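Local coordinates for probable 2-hydroxyhepta-2,4-diene-1,7-dioate isomerase (Thermus thermophilus, PDB 2DFU), which probably catalyses the isomerisation of 2-hydroxyhepta-2,4-diene-1,7-dioate as a metal-binding member of the fumarylacetoacetate hydrolase family, at residues Ile3-Glu8 and Pro44-Lys49; Pro73-Leu78 and Leu210-Thr215; Val102-Phe107 and Gly257-Arg262; Thr187-Thr192 and Asp240-Ala245. One frame throughout, in Å; residues are numbered along the deposited sequence.

How the interactions relate
From the N terminus, interaction 1 closes first: it brings strand 2-6 of the N-terminal region against the connection from strand 41-42 to strand 50-53, and is complete before the others open. Interaction 2 then opens in the loop leading to strand 78-81 and closes on helix 206-214. Before it closes, the chain has already opened interaction 3 at residues 102-107 and interaction 4 at residues 187-192, so interaction 2 crosses both. Interaction 4 is nested inside the loop closed by interaction 3, and the two share one mixed sheet in which strands 241-246 and 250-259 are neighbours. Their nearest atoms are about 6 Å apart. Interactions 1, 2 and 3 also touch the second subunit.

Interaction 1. Residues Ile3-Glu8 and Pro44-Lys49; sequences ILRFNE and PATPTK
Arg5 reaches from strand 2-6 across the chain at Pro44-Thr46. The side chain sets out toward that segment, and CB and CG lead to it, with CG beside the backbone N. CD is the first atom to touch, 3.7 Å from Ala45 N. A bend at chi3 (76°) turns NE out of the line of the chain, and NE arrives 3.6 Å from Thr46 CG2. CZ stands equally close to that methyl, and NH2 lies 3.7 Å from the same CG2. The methyl therefore sits over one face of the guanidinium, 3.4 Å above its plane and offset toward the rim, with the two side chains crossing at about a right angle. NH1 approaches Ala45 O obliquely at 3.5 Å, while its hydrogen bond goes to Pro43 O, just before the segment. Closer to the backbone, Pro44 CB packs loosely on Ile3 O. The contact thus packs a strand of the Rv2993c-like N-terminal region against the connection leading to strand 50-53. Trp11 of strand 10-15 and Leu42 of strand 41-42 also touch Arg5. Strand 2-6 pairs with both of these strands and with strand 168-175, and Thr46 rests on Leu222.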
loop_
_atom_site.group_PDB
_atom_site.type_symbol
_atom_site.label_atom_id
_atom_site.label_comp_id
_atom_site.label_asym_id
_atom_site.label_seq_id
_atom_site.Cartn_x
_atom_site.Cartn_y
_atom_site.Cartn_z
ATOM N N ILE A 3 8.424 -19.966 -10.142
ATOM C CA ILE A 3 6.979 -19.854 -9.985
ATOM C C ILE A 3 6.521 -18.581 -10.685
ATOM O O ILE A 3 7.126 -17.520 -10.512
ATOM C CB ILE A 3 6.588 -19.779 -8.486
ATOM C CG1 ILE A 3 6.697 -21.174 -7.856
ATOM C CG2 ILE A 3 5.186 -19.188 -8.330
ATOM C CD1 ILE A 3 6.354 -21.206 -6.376
ATOM N N LEU A 4 5.458 -18.679 -11.478
ATOM C CA LEU A 4 4.960 -17.498 -12.178
ATOM C C LEU A 4 3.448 -17.341 -12.119
ATOM O O LEU A 4 2.728 -18.262 -11.740
ATOM C CB LEU A 4 5.386 -17.525 -13.647
ATOM C CG LEU A 4 4.781 -18.653 -14.486
ATOM C CD1 LEU A 4 4.722 -18.255 -15.958
ATOM C CD2 LEU A 4 5.603 -19.912 -14.295
ATOM N N ARG A 5 2.984 -16.148 -12.472
ATOM C CA ARG A 5 1.553 -15.844 -12.530
ATOM C C ARG A 5 1.316 -15.477 -13.979
ATOM O O ARG A 5 2.111 -14.748 -14.563
ATOM C CB ARG A 5 1.184 -14.639 -11.658
ATOM C CG ARG A 5 0.853 -14.974 -10.227
ATOM C CD ARG A 5 0.432 -13.717 -9.469
ATOM N NE ARG A 5 -0.928 -13.293 -9.787
ATOM C CZ ARG A 5 -1.254 -12.130 -10.345
ATOM N NH1 ARG A 5 -0.323 -11.246 -10.674
ATOM N NH2 ARG A 5 -2.532 -11.835 -10.540
ATOM N N PHE A 6 0.229 -15.965 -14.560
ATOM C CA PHE A 6 -0.043 -15.677 -15.958
ATOM C C PHE A 6 -1.532 -15.642 -16.291
ATOM O O PHE A 6 -2.374 -16.086 -15.506
ATOM C CB PHE A 6 0.644 -16.724 -16.835
ATOM C CG PHE A 6 0.154 -18.117 -16.598
ATOM C CD1 PHE A 6 0.567 -18.833 -15.480
ATOM C CD2 PHE A 6 -0.763 -18.701 -17.469
ATOM C CE1 PHE A 6 0.072 -20.108 -15.227
ATOM C CE2 PHE A 6 -1.266 -19.975 -17.225
ATOM C CZ PHE A 6 -0.848 -20.683 -16.098
ATOM N N ASN A 7 -1.840 -15.108 -17.468
ATOM C CA ASN A 7 -3.211 -15.002 -17.952
ATOM C C ASN A 7 -4.166 -14.420 -16.914
ATOM O O ASN A 7 -3.902 -13.356 -16.372
ATOM C CB ASN A 7 -3.692 -16.371 -18.441
ATOM C CG ASN A 7 -2.951 -16.831 -19.692
ATOM O OD1 ASN A 7 -2.128 -16.095 -20.245
ATOM N ND2 ASN A 7 -3.241 -18.048 -20.144
ATOM N N GLU A 8 -5.270 -15.094 -16.622
ATOM C CA GLU A 8 -6.200 -14.535 -15.642
ATOM C C GLU A 8 -5.819 -14.824 -14.190
ATOM O O GLU A 8 -6.567 -15.476 -13.458
ATOM C CB GLU A 8 -7.636 -15.014 -15.909
ATOM C CG GLU A 8 -7.796 -16.514 -16.097
ATOM C CD GLU A 8 -7.425 -16.978 -17.501
ATOM O OE1 GLU A 8 -8.046 -16.500 -18.476
ATOM O OE2 GLU A 8 -6.518 -17.821 -17.633
ATOM N N PRO A 44 4.765 -11.732 -10.503
ATOM C CA PRO A 44 4.656 -12.935 -9.669
ATOM C C PRO A 44 4.217 -12.760 -8.218
ATOM O O PRO A 44 4.755 -13.415 -7.317
ATOM C CB PRO A 44 6.050 -13.538 -9.773
ATOM C CG PRO A 44 6.910 -12.307 -9.782
ATOM C CD PRO A 44 6.179 -11.382 -10.741
ATOM N N ALA A 45 3.244 -11.889 -7.992
ATOM C CA ALA A 45 2.728 -11.652 -6.649
ATOM C C ALA A 45 1.463 -10.808 -6.705
ATOM O O ALA A 45 1.195 -10.157 -7.706
ATOM C CB ALA A 45 3.784 -10.941 -5.795
ATOM N N THR A 46 0.695 -10.837 -5.617
ATOM C CA THR A 46 -0.538 -10.050 -5.464
ATOM C C THR A 46 -0.408 -9.443 -4.063
ATOM O O THR A 46 -1.132 -9.814 -3.143
ATOM C CB THR A 46 -1.801 -10.949 -5.513
ATOM O OG1 THR A 46 -1.618 -12.071 -4.643
ATOM C CG2 THR A 46 -2.051 -11.453 -6.922
ATOM N N PRO A 47 0.529 -8.496 -3.895
ATOM C CA PRO A 47 0.822 -7.808 -2.632
ATOM C C PRO A 47 -0.233 -6.891 -2.040
ATOM O O PRO A 47 -0.920 -6.178 -2.761
ATOM C CB PRO A 47 2.101 -7.042 -2.955
ATOM C CG PRO A 47 1.879 -6.647 -4.381
ATOM C CD PRO A 47 1.337 -7.927 -4.994
ATOM N N THR A 48 -0.355 -6.918 -0.714
ATOM C CA THR A 48 -1.284 -6.033 -0.033
ATOM C C THR A 48 -0.546 -4.702 0.044
ATOM O O THR A 48 -1.153 -3.646 0.197
ATOM C CB THR A 48 -1.602 -6.510 1.403
ATOM O OG1 THR A 48 -0.409 -6.474 2.200
ATOM C CG2 THR A 48 -2.171 -7.927 1.380
ATOM N N LYS A 49 0.777 -4.771 -0.068
ATOM C CA LYS A 49 1.623 -3.580 -0.029
ATOM C C LYS A 49 3.041 -3.904 -0.495
ATOM O O LYS A 49 3.447 -5.064 -0.507
ATOM C CB LYS A 49 1.659 -2.999 1.388
ATOM C CG LYS A 49 2.199 -3.950 2.442
ATOM C CD LYS A 49 2.129 -3.312 3.826
ATOM C CE LYS A 49 2.663 -4.252 4.900
ATOM N NZ LYS A 49 1.811 -5.456 5.009
#

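Interaction 2. Residues Pro73-Leu78 and Leu210-Thr215; sequences PKEPGL and LSYIST
Tyr212 leans from helix 206-214 onto Glu75, Pro76 and Leu78, and its ring carries most of the contact. A chi1 of 177° sets CG anti to the backbone N, and the ring beyond it lies against the loop. Pro76 CD lies over one face of it in a CH-pi contact, 3.9 Å from the ring centroid and 13° off the normal, practically over the centre. Leu78 comes instead at the edge: its CD1 lies near the ring plane, 3.7 Å from Tyr212 CE2, and the two side chains slide past each other in opposite directions. The same methyl touches Ile213 CG1 at 3.9 Å, so one branch of Leu78 fills the angle between two successive helix residues. Ile213 CG1, beside its own backbone N, is the branch that leads back to the loop.

Glu75 runs extended beyond CG and crosses the tyrosine at about a right angle, with carboxylate and ring planes 65° apart. Its OE1 comes within 3.3 Å of Tyr212 OH. A water bridges the two segments, donating to Pro76 O at 2.9 Å and lying equally near Tyr212 OH, which ties the hydroxyl to the loop backbone. Within 210-215, Thr215 OG1 donates to Tyr212 O at 2.7 Å.

The loop here leads into strand 78-81, where Leu78 also meets Val51 and Val53 of strand 50-53. Ile213 packs on Val51 and on Val225 of strand 224-226. At this subunit interface Arg160 of the second subunit lies against Tyr212 and forms a long, weak ion pair with Glu75 OE1.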
loop_
_atom_site.group_PDB
_atom_site.type_symbol
_atom_site.label_atom_id
_atom_site.label_comp_id
_atom_site.label_asym_id
_atom_site.label_seq_id
_atom_site.Cartn_x
_atom_site.Cartn_y
_atom_site.Cartn_z
ATOM N N PRO A 73 23.566 4.644 6.431
ATOM C CA PRO A 73 22.485 4.591 7.420
ATOM C C PRO A 73 22.672 3.517 8.491
ATOM O O PRO A 73 23.321 2.496 8.260
ATOM C CB PRO A 73 21.244 4.353 6.559
ATOM C CG PRO A 73 21.783 3.553 5.418
ATOM C CD PRO A 73 23.063 4.287 5.092
ATOM N N LYS A 74 22.097 3.771 9.664
ATOM C CA LYS A 74 22.167 2.854 10.800
ATOM C C LYS A 74 21.040 1.829 10.707
ATOM O O LYS A 74 21.193 0.678 11.116
ATOM C CB LYS A 74 22.038 3.638 12.109
ATOM C CG LYS A 74 20.822 4.563 12.150
ATOM C CD LYS A 74 20.581 5.153 13.539
ATOM C CE LYS A 74 19.962 4.139 14.501
ATOM N NZ LYS A 74 20.847 2.974 14.799
ATOM N N GLU A 75 19.901 2.270 10.181
ATOM C CA GLU A 75 18.736 1.408 10.003
ATOM C C GLU A 75 18.306 1.512 8.547
ATOM O O GLU A 75 18.575 2.513 7.879
ATOM C CB GLU A 75 17.570 1.858 10.889
ATOM C CG GLU A 75 17.862 1.904 12.375
ATOM C CD GLU A 75 16.614 2.166 13.205
ATOM O OE1 GLU A 75 15.853 3.096 12.862
ATOM O OE2 GLU A 75 16.398 1.447 14.204
ATOM N N PRO A 76 17.632 0.475 8.031
ATOM C CA PRO A 76 17.185 0.518 6.636
ATOM C C PRO A 76 16.177 1.650 6.431
ATOM O O PRO A 76 15.218 1.767 7.187
ATOM C CB PRO A 76 16.539 -0.852 6.436
ATOM C CG PRO A 76 17.242 -1.725 7.439
ATOM C CD PRO A 76 17.330 -0.830 8.644
ATOM N N GLY A 77 16.412 2.500 5.437
ATOM C CA GLY A 77 15.473 3.572 5.152
ATOM C C GLY A 77 14.376 2.906 4.343
ATOM O O GLY A 77 14.679 2.108 3.455
ATOM N N LEU A 78 13.113 3.209 4.631
ATOM C CA LEU A 78 12.015 2.567 3.913
ATOM C C LEU A 78 11.005 3.513 3.278
ATOM O O LEU A 78 10.844 4.655 3.708
ATOM C CB LEU A 78 11.249 1.645 4.861
ATOM C CG LEU A 78 12.006 0.583 5.661
ATOM C CD1 LEU A 78 11.075 0.009 6.720
ATOM C CD2 LEU A 78 12.517 -0.518 4.745
ATOM N N LEU A 210 13.795 -7.780 6.208
ATOM C CA LEU A 210 12.497 -8.359 6.536
ATOM C C LEU A 210 12.263 -8.319 8.037
ATOM O O LEU A 210 11.165 -7.990 8.494
ATOM C CB LEU A 210 12.415 -9.806 6.054
ATOM C CG LEU A 210 12.519 -10.046 4.545
ATOM C CD1 LEU A 210 12.532 -11.539 4.282
ATOM C CD2 LEU A 210 11.354 -9.376 3.820
ATOM N N SER A 211 13.300 -8.663 8.798
ATOM C CA SER A 211 13.225 -8.669 10.255
ATOM C C SER A 211 12.907 -7.269 10.774
ATOM O O SER A 211 12.012 -7.089 11.601
ATOM C CB SER A 211 14.558 -9.139 10.851
ATOM O OG SER A 211 14.548 -9.049 12.264
ATOM N N TYR A 212 13.657 -6.286 10.287
ATOM C CA TYR A 212 13.466 -4.902 10.691
ATOM C C TYR A 212 12.026 -4.467 10.444
ATOM O O TYR A 212 11.349 -3.973 11.348
ATOM C CB TYR A 212 14.420 -3.987 9.923
ATOM C CG TYR A 212 14.222 -2.525 10.250
ATOM C CD1 TYR A 212 14.564 -2.016 11.505
ATOM C CD2 TYR A 212 13.650 -1.658 9.320
ATOM C CE1 TYR A 212 14.336 -0.677 11.822
ATOM C CE2 TYR A 212 13.419 -0.327 9.625
ATOM C CZ TYR A 212 13.764 0.160 10.875
ATOM O OH TYR A 212 13.532 1.485 11.171
ATOM N N ILE A 213 11.556 -4.656 9.217
ATOM C CA ILE A 213 10.194 -4.285 8.866
ATOM C C ILE A 213 9.184 -4.930 9.808
ATOM O O ILE A 213 8.269 -4.265 10.282
ATOM C CB ILE A 213 9.856 -4.705 7.409
ATOM C CG1 ILE A 213 10.717 -3.909 6.424
ATOM C CG2 ILE A 213 8.380 -4.472 7.121
ATOM C CD1 ILE A 213 10.677 -4.454 5.007
ATOM N N SER A 214 9.366 -6.219 10.090
ATOM C CA SER A 214 8.437 -6.960 10.943
ATOM C C SER A 214 8.337 -6.489 12.387
ATOM O O SER A 214 7.426 -6.899 13.105
ATOM C CB SER A 214 8.779 -8.456 10.936
ATOM O OG SER A 214 9.964 -8.714 11.671
ATOM N N THR A 215 9.259 -5.639 12.824
ATOM C CA THR A 215 9.215 -5.162 14.199
ATOM C C THR A 215 8.097 -4.138 14.416
ATOM O O THR A 215 7.732 -3.849 15.555
ATOM C CB THR A 215 10.557 -4.512 14.636
ATOM O OG1 THR A 215 10.783 -3.307 13.896
ATOM C CG2 THR A 215 11.710 -5.462 14.411
HETATM O O HOH W 1 13.170 3.074 8.749
#

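Interaction 3. Residues Val102-Phe107 and Gly257-Arg262; sequences VPYPFF and GPKEER
Over one face of the Phe106 ring, whose CG is anti to the backbone N (chi1 172°), lies the backbone of the poorly ordered Arg262. Its N sits 3.7 Å above the ring plane over the centre, and its CA makes a CH-pi contact 4.0 Å from the centroid. Glu260 O approaches the edge near the ring plane, while Lys259 CE is placed obliquely. An alanine at Phe106 would remove the ring and would probably leave Arg262 N and CA without the face they lie over, letting an already mobile end move further. The Tyr104 ring meets Lys259 more slantwise, with its CD1 3.7 Å from Lys259 CG.

Strand 102-104, outermost within this chain in a mixed sheet, runs roughly parallel to strand 250-259, and both are weakly bonded here. Pro258 has no N-H to offer, and Gly257 N serves Val102 O instead, at 2.7 Å. Glu260 N donates to Tyr104 O at 2.8 Å, but the bond from Tyr104 N to Pro258 O is weak. Lys259 adds a side-chain donor: NZ binds Pro105 O at 3.0 Å, in the carbonyl plane, and weakly a water and Thr108 O. The ammonium is held by neutral oxygens, Pro105 O the firmest, and would probably polarise that carbonyl.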
loop_
_atom_site.group_PDB
_atom_site.type_symbol
_atom_site.label_atom_id
_atom_site.label_comp_id
_atom_site.label_asym_id
_atom_site.label_seq_id
_atom_site.Cartn_x
_atom_site.Cartn_y
_atom_site.Cartn_z
ATOM N N VAL A 102 6.056 1.592 -19.405
ATOM C CA VAL A 102 5.955 2.514 -18.285
ATOM C C VAL A 102 5.853 3.873 -18.981
ATOM O O VAL A 102 6.803 4.324 -19.618
ATOM C CB VAL A 102 7.226 2.508 -17.411
ATOM C CG1 VAL A 102 7.113 3.576 -16.330
ATOM C CG2 VAL A 102 7.431 1.138 -16.789
ATOM N N PRO A 103 4.689 4.527 -18.896
ATOM C CA PRO A 103 4.543 5.831 -19.545
ATOM C C PRO A 103 5.463 6.875 -18.919
ATOM O O PRO A 103 5.564 6.950 -17.701
ATOM C CB PRO A 103 3.072 6.176 -19.305
ATOM C CG PRO A 103 2.415 4.839 -19.157
ATOM C CD PRO A 103 3.410 4.082 -18.319
ATOM N N TYR A 104 6.151 7.665 -19.739
ATOM C CA TYR A 104 6.995 8.715 -19.184
ATOM C C TYR A 104 5.956 9.762 -18.773
ATOM O O TYR A 104 5.326 10.384 -19.627
ATOM C CB TYR A 104 7.946 9.277 -20.240
ATOM C CG TYR A 104 9.046 10.107 -19.628
ATOM C CD1 TYR A 104 8.751 11.256 -18.899
ATOM C CD2 TYR A 104 10.381 9.710 -19.724
ATOM C CE1 TYR A 104 9.752 11.988 -18.274
ATOM C CE2 TYR A 104 11.392 10.434 -19.103
ATOM C CZ TYR A 104 11.069 11.570 -18.378
ATOM O OH TYR A 104 12.056 12.275 -17.734
ATOM N N PRO A 105 5.765 9.961 -17.460
ATOM C CA PRO A 105 4.796 10.907 -16.901
ATOM C C PRO A 105 4.901 12.366 -17.309
ATOM O O PRO A 105 5.969 12.864 -17.655
ATOM C CB PRO A 105 4.967 10.731 -15.393
ATOM C CG PRO A 105 5.545 9.363 -15.261
ATOM C CD PRO A 105 6.538 9.337 -16.379
ATOM N N PHE A 106 3.763 13.045 -17.241
ATOM C CA PHE A 106 3.687 14.452 -17.577
ATOM C C PHE A 106 4.242 15.297 -16.444
ATOM O O PHE A 106 4.834 16.344 -16.690
ATOM C CB PHE A 106 2.233 14.854 -17.837
ATOM C CG PHE A 106 2.038 16.335 -18.010
ATOM C CD1 PHE A 106 2.626 17.009 -19.079
ATOM C CD2 PHE A 106 1.292 17.064 -17.087
ATOM C CE1 PHE A 106 2.475 18.389 -19.224
ATOM C CE2 PHE A 106 1.135 18.445 -17.224
ATOM C CZ PHE A 106 1.728 19.108 -18.293
ATOM N N PHE A 107 4.065 14.828 -15.208
ATOM C CA PHE A 107 4.507 15.564 -14.020
ATOM C C PHE A 107 6.004 15.578 -13.717
ATOM O O PHE A 107 6.443 16.242 -12.773
ATOM C CB PHE A 107 3.745 15.061 -12.781
ATOM C CG PHE A 107 4.087 13.643 -12.376
ATOM C CD1 PHE A 107 5.255 13.367 -11.663
ATOM C CD2 PHE A 107 3.242 12.585 -12.712
ATOM C CE1 PHE A 107 5.577 12.056 -11.289
ATOM C CE2 PHE A 107 3.556 11.276 -12.344
ATOM C CZ PHE A 107 4.727 11.011 -11.632
ATOM N N GLY A 257 7.472 4.077 -22.252
ATOM C CA GLY A 257 6.578 4.498 -23.312
ATOM C C GLY A 257 6.747 5.973 -23.629
ATOM O O GLY A 257 7.604 6.637 -23.042
ATOM N N PRO A 258 5.938 6.513 -24.561
ATOM C CA PRO A 258 5.972 7.922 -24.981
ATOM C C PRO A 258 5.646 8.852 -23.820
ATOM O O PRO A 258 4.945 8.456 -22.887
ATOM C CB PRO A 258 4.899 7.984 -26.068
ATOM C CG PRO A 258 4.888 6.584 -26.621
ATOM C CD PRO A 258 4.961 5.756 -25.363
ATOM N N LYS A 259 6.143 10.086 -23.868
ATOM C CA LYS A 259 5.854 11.020 -22.789
ATOM C C LYS A 259 4.383 11.384 -22.847
ATOM O O LYS A 259 3.844 11.631 -23.919
ATOM C CB LYS A 259 6.686 12.302 -22.898
ATOM C CG LYS A 259 6.829 13.000 -21.540
ATOM C CD LYS A 259 6.536 14.483 -21.610
ATOM C CE LYS A 259 6.290 15.069 -20.216
ATOM N NZ LYS A 259 7.422 14.861 -19.278
ATOM N N GLU A 260 3.734 11.406 -21.690
ATOM C CA GLU A 260 2.321 11.744 -21.619
ATOM C C GLU A 260 2.152 13.260 -21.602
ATOM O O GLU A 260 3.086 13.989 -21.281
ATOM C CB GLU A 260 1.696 11.142 -20.357
ATOM C CG GLU A 260 1.847 9.630 -20.253
ATOM C CD GLU A 260 1.038 9.031 -19.108
ATOM O OE1 GLU A 260 1.207 9.482 -17.953
ATOM O OE2 GLU A 260 0.233 8.106 -19.364
ATOM N N GLU A 261 0.967 13.735 -21.957
ATOM C CA GLU A 261 0.704 15.168 -21.951
ATOM C C GLU A 261 -0.314 15.468 -20.858
ATOM O O GLU A 261 -0.685 14.568 -20.109
ATOM C CB GLU A 261 0.230 15.623 -23.338
ATOM C CG GLU A 261 -0.872 14.774 -23.950
ATOM C CD GLU A 261 -1.013 15.004 -25.449
ATOM O OE1 GLU A 261 -1.109 16.179 -25.866
ATOM O OE2 GLU A 261 -1.033 14.012 -26.210
ATOM N N ARG A 262 -0.742 16.724 -20.754
ATOM C CA ARG A 262 -1.743 17.142 -19.760
ATOM C C ARG A 262 -2.847 16.087 -19.507
ATOM O O ARG A 262 -3.473 15.559 -20.401
ATOM C CB ARG A 262 -2.411 18.434 -20.252
ATOM C CG ARG A 262 -1.553 19.679 -20.008
ATOM C CD ARG A 262 -0.364 19.755 -20.976
ATOM N NE ARG A 262 -0.032 21.143 -21.323
ATOM C CZ ARG A 262 0.305 21.985 -20.330
ATOM N NH1 ARG A 262 0.284 21.575 -19.070
ATOM N NH2 ARG A 262 0.724 23.219 -20.622
HETATM O O HOH W 2 6.621 17.645 -18.536
#

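Interaction 4. Residues Thr187-Thr192 and Asp240-Ala245; sequences TYVNGT and DRLEVA
Thr187 and Val244 lie side by side on the buried face of an antiparallel strand pair, with Thr187 OG1 3.9 Å from Val244 CG2. On that same face Val189 CG2 meets Leu242 CG at 4.2 Å, with Tyr113 of strand 111-121 against both residues and Gln195 hydrogen-bonded to Thr187 OG1. Between these non-hydrogen-bonded pairs, Tyr188 and Glu243 exchange two bonds. Tyr188 N donates to Glu243 O at 2.7 Å, and Glu243 N donates to Tyr188 O at 2.9 Å. Their side chains emerge on the other, partly exposed face, where CB packs on CB.

The motif is a beta hairpin attached to a neighbouring strand: a type I' turn from Val189 to Thr192 joins strand 184-189 to strand 192-198, with strand 241-246 along the other side of 184-189.

At the turn the packing gives way to polar links, in which Asn190 and Arg241 are exposed while Asp240 is buried. Asn190 N donates to Arg241 O. Asn190 CG is anti to the carbonyl carbon (chi1 -60°), and from the amide it carries, OD1 accepts from Arg241 N at 3.0 Å. Asn190 ND2 donates to Asp240 OD1 at 2.9 Å, meeting it from above the carboxylate plane. An alanine at Asp240 would probably leave Asn190 ND2 and Arg237 N without the carboxylate oxygens that accept from them. A water links Gly191 N to Arg241 O, and the exposed Arg241 chain runs out extended to a cation-pi contact with Trp96.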
loop_
_atom_site.group_PDB
_atom_site.type_symbol
_atom_site.label_atom_id
_atom_site.label_comp_id
_atom_site.label_asym_id
_atom_site.label_seq_id
_atom_site.Cartn_x
_atom_site.Cartn_y
_atom_site.Cartn_z
ATOM N N THR A 187 21.891 -4.194 -14.660
ATOM C CA THR A 187 20.901 -3.443 -15.420
ATOM C C THR A 187 21.480 -3.000 -16.756
ATOM O O THR A 187 22.586 -2.469 -16.811
ATOM C CB THR A 187 20.454 -2.176 -14.659
ATOM O OG1 THR A 187 19.882 -2.543 -13.400
ATOM C CG2 THR A 187 19.428 -1.404 -15.470
ATOM N N TYR A 188 20.728 -3.223 -17.828
ATOM C CA TYR A 188 21.153 -2.832 -19.168
ATOM C C TYR A 188 20.111 -1.900 -19.778
ATOM O O TYR A 188 18.911 -2.151 -19.682
ATOM C CB TYR A 188 21.308 -4.059 -20.076
ATOM C CG TYR A 188 22.304 -5.088 -19.586
ATOM C CD1 TYR A 188 21.936 -6.050 -18.646
ATOM C CD2 TYR A 188 23.618 -5.092 -20.054
ATOM C CE1 TYR A 188 22.850 -6.991 -18.183
ATOM C CE2 TYR A 188 24.543 -6.026 -19.596
ATOM C CZ TYR A 188 24.151 -6.971 -18.662
ATOM O OH TYR A 188 25.060 -7.889 -18.198
ATOM N N VAL A 189 20.571 -0.815 -20.388
ATOM C CA VAL A 189 19.664 0.121 -21.035
ATOM C C VAL A 189 20.100 0.257 -22.493
ATOM O O VAL A 189 21.233 0.649 -22.784
ATOM C CB VAL A 189 19.676 1.496 -20.338
ATOM C CG1 VAL A 189 18.798 2.468 -21.101
ATOM C CG2 VAL A 189 19.169 1.355 -18.900
ATOM N N ASN A 190 19.199 -0.096 -23.400
ATOM C CA ASN A 190 19.479 -0.047 -24.825
ATOM C C ASN A 190 20.744 -0.847 -25.161
ATOM O O ASN A 190 21.597 -0.411 -25.934
ATOM C CB ASN A 190 19.594 1.411 -25.285
ATOM C CG ASN A 190 18.313 2.199 -25.023
ATOM O OD1 ASN A 190 17.206 1.674 -25.184
ATOM N ND2 ASN A 190 18.456 3.461 -24.623
ATOM N N GLY A 191 20.846 -2.027 -24.557
ATOM C CA GLY A 191 21.975 -2.908 -24.798
ATOM C C GLY A 191 23.265 -2.619 -24.053
ATOM O O GLY A 191 24.232 -3.366 -24.200
ATOM N N THR A 192 23.289 -1.566 -23.244
ATOM C CA THR A 192 24.503 -1.208 -22.513
ATOM C C THR A 192 24.394 -1.352 -20.990
ATOM O O THR A 192 23.434 -0.879 -20.375
ATOM C CB THR A 192 24.913 0.247 -22.829
ATOM O OG1 THR A 192 25.032 0.414 -24.247
ATOM C CG2 THR A 192 26.234 0.578 -22.175
ATOM N N ASP A 240 13.208 3.896 -24.183
ATOM C CA ASP A 240 14.307 3.119 -23.623
ATOM C C ASP A 240 13.895 1.677 -23.340
ATOM O O ASP A 240 12.809 1.421 -22.811
ATOM C CB ASP A 240 14.819 3.735 -22.319
ATOM C CG ASP A 240 15.767 4.892 -22.545
ATOM O OD1 ASP A 240 16.277 5.059 -23.680
ATOM O OD2 ASP A 240 16.014 5.631 -21.570
ATOM N N ARG A 241 14.770 0.743 -23.702
ATOM C CA ARG A 241 14.532 -0.674 -23.466
ATOM C C ARG A 241 15.426 -1.113 -22.318
ATOM O O ARG A 241 16.644 -0.946 -22.374
ATOM C CB ARG A 241 14.853 -1.487 -24.718
ATOM C CG ARG A 241 13.861 -1.269 -25.847
ATOM C CD ARG A 241 14.185 -2.160 -27.029
ATOM N NE ARG A 241 13.085 -2.187 -27.983
ATOM C CZ ARG A 241 13.056 -2.954 -29.065
ATOM N NH1 ARG A 241 14.074 -3.765 -29.335
ATOM N NH2 ARG A 241 12.004 -2.913 -29.872
ATOM N N LEU A 242 14.820 -1.666 -21.273
ATOM C CA LEU A 242 15.474 -2.019 -20.021
ATOM C C LEU A 242 15.480 -3.528 -19.753
ATOM O O LEU A 242 14.516 -4.256 -19.959
ATOM C CB LEU A 242 14.781 -1.315 -18.865
ATOM C CG LEU A 242 15.120 0.164 -18.771
ATOM C CD1 LEU A 242 14.198 1.014 -19.640
ATOM C CD2 LEU A 242 14.961 0.706 -17.355
ATOM N N GLU A 243 16.639 -3.958 -19.278
ATOM C CA GLU A 243 16.822 -5.352 -18.931
ATOM C C GLU A 243 17.541 -5.450 -17.587
ATOM O O GLU A 243 18.634 -4.945 -17.414
ATOM C CB GLU A 243 17.726 -5.919 -20.027
ATOM C CG GLU A 243 17.868 -7.436 -20.027
ATOM C CD GLU A 243 18.708 -7.823 -21.233
ATOM O OE1 GLU A 243 19.417 -8.818 -21.164
ATOM O OE2 GLU A 243 18.688 -7.089 -22.225
ATOM N N VAL A 244 16.878 -6.086 -16.604
ATOM C CA VAL A 244 17.588 -6.324 -15.354
ATOM C C VAL A 244 17.817 -7.812 -15.118
ATOM O O VAL A 244 16.881 -8.587 -14.971
ATOM C CB VAL A 244 16.786 -5.738 -14.190
ATOM C CG1 VAL A 244 17.568 -5.903 -12.884
ATOM C CG2 VAL A 244 16.524 -4.267 -14.428
ATOM N N ALA A 245 19.066 -8.255 -15.133
ATOM C CA ALA A 245 19.359 -9.664 -14.972
ATOM C C ALA A 245 19.896 -9.953 -13.576
ATOM O O ALA A 245 20.813 -9.285 -13.101
ATOM C CB ALA A 245 20.359 -10.107 -16.024
HETATM O O HOH W 3 18.622 -3.383 -22.938
#